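Local coordinates for protein CalU16 (Micromonospora echinospora, PDB 4FPW) that probably confers self-resistance to the enediyne calicheamicin by a self-sacrifice mechanism, as a member of the AHA1 family, at residues M130-D133 / F134-M137. Numbering follows the deposited sequence.
Sequences MALD and FLGM
Phe134 turns its ring back along helix 118-138 toward the preceding turn. With CG turned away from its own carbonyl carbon (chi1 -71°), the ring sets its CD2 edge 3.4 Å from Met130 O, in the ring plane, while Asp133 CB lies oblique to the ring, 4.1 Å from Phe134 CD2. Met137, modelled as selenomethionine like Met130, bends at its last torsion and lays CE over one face of that ring, 3.8 Å above the plane and toward the rim. The ring also touches Trp49 of helix 43-49, as does Leu135. Leu132 and Leu135 run side by side and meet through their CD2 methyls at 3.5 Å; Leu132 packs on Ile25, Gln27 and Tyr29 of strand 20-29, Leu135 on Tyr29. The backbone ladder joins the two turns: Met137 N bonds to Asp133 O at 2.8 Å, Gly136 N to Leu132 O, and Ala131 O accepts Leu135 N and, weakly, Phe134 N. Met137 CG packs against one of these acceptors, 3.4 Å from Asp133 O. Asp133 sends its carboxylate elsewhere, to a salt bridge from OD1 to Arg169 of helix 161-177. The leucines thus pack the helix on the sheet of this Bet v 1-like fold and the aspartate ties it by charge to the C-terminal helix, while the exposed Phe134 and Met137 keep the outer side from being purely polar.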
loop_
_atom_site.group_PDB
_atom_site.type_symbol
_atom_site.label_atom_id
_atom_site.label_comp_id
_atom_site.label_asym_id
_atom_site.label_seq_id
_atom_site.Cartn_x
_atom_site.Cartn_y
_atom_site.Cartn_z
HETATM N N MSE A 130 -6.525 4.393 -4.766
HETATM C CA MSE A 130 -7.967 4.110 -4.765
HETATM C C MSE A 130 -8.338 3.502 -3.445
HETATM O O MSE A 130 -9.342 3.867 -2.827
HETATM C CB MSE A 130 -8.358 3.103 -5.840
HETATM C CG MSE A 130 -8.059 3.558 -7.270
HETATM SE SE MSE A 130 -9.118 5.154 -7.794
HETATM C CE MSE A 130 -7.951 5.484 -9.297
ATOM N N ALA A 131 -7.521 2.561 -2.994
ATOM C CA ALA A 131 -7.772 1.868 -1.741
ATOM C C ALA A 131 -7.640 2.786 -0.530
ATOM O O ALA A 131 -8.433 2.694 0.415
ATOM C CB ALA A 131 -6.829 0.684 -1.596
ATOM N N LEU A 132 -6.625 3.645 -0.539
ATOM C CA LEU A 132 -6.434 4.588 0.557
ATOM C C LEU A 132 -7.587 5.606 0.646
ATOM O O LEU A 132 -7.849 6.123 1.728
ATOM C CB LEU A 132 -5.066 5.267 0.464
ATOM C CG LEU A 132 -3.926 4.300 0.828
ATOM C CD1 LEU A 132 -2.584 4.870 0.420
ATOM C CD2 LEU A 132 -3.917 3.929 2.310
ATOM N N ASP A 133 -8.299 5.851 -0.461
ATOM C CA ASP A 133 -9.558 6.624 -0.395
ATOM C C ASP A 133 -10.507 6.023 0.612
ATOM O O ASP A 133 -11.075 6.743 1.432
ATOM C CB ASP A 133 -10.294 6.681 -1.740
ATOM C CG ASP A 133 -9.631 7.592 -2.732
ATOM O OD1 ASP A 133 -8.612 8.237 -2.396
ATOM O OD2 ASP A 133 -10.136 7.679 -3.865
ATOM N N PHE A 134 -10.685 4.707 0.551
ATOM C CA PHE A 134 -11.649 4.052 1.423
ATOM C C PHE A 134 -11.135 3.955 2.864
ATOM O O PHE A 134 -11.924 4.014 3.806
ATOM C CB PHE A 134 -12.126 2.728 0.820
ATOM C CG PHE A 134 -13.014 2.935 -0.382
ATOM C CD1 PHE A 134 -14.397 2.921 -0.259
ATOM C CD2 PHE A 134 -12.464 3.229 -1.636
ATOM C CE1 PHE A 134 -15.210 3.160 -1.362
ATOM C CE2 PHE A 134 -13.271 3.461 -2.737
ATOM C CZ PHE A 134 -14.644 3.429 -2.600
ATOM N N LEU A 135 -9.822 3.871 3.044
ATOM C CA LEU A 135 -9.252 4.076 4.369
ATOM C C LEU A 135 -9.658 5.465 4.876
ATOM O O LEU A 135 -10.256 5.592 5.938
ATOM C CB LEU A 135 -7.731 3.928 4.342
ATOM C CG LEU A 135 -6.996 4.317 5.627
ATOM C CD1 LEU A 135 -7.504 3.542 6.837
ATOM C CD2 LEU A 135 -5.504 4.111 5.444
ATOM N N GLY A 136 -9.358 6.491 4.087
ATOM C CA GLY A 136 -9.752 7.851 4.394
ATOM C C GLY A 136 -11.209 7.930 4.771
ATOM O O GLY A 136 -11.531 8.416 5.854
HETATM N N MSE A 137 -12.098 7.451 3.891
HETATM C CA MSE A 137 -13.533 7.396 4.201
HETATM C C MSE A 137 -13.780 6.674 5.516
HETATM O O MSE A 137 -14.619 7.092 6.317
HETATM C CB MSE A 137 -14.305 6.649 3.126
HETATM C CG MSE A 137 -14.433 7.369 1.797
HETATM SE SE MSE A 137 -15.720 6.623 0.774
HETATM C CE MSE A 137 -15.005 6.922 -0.846
#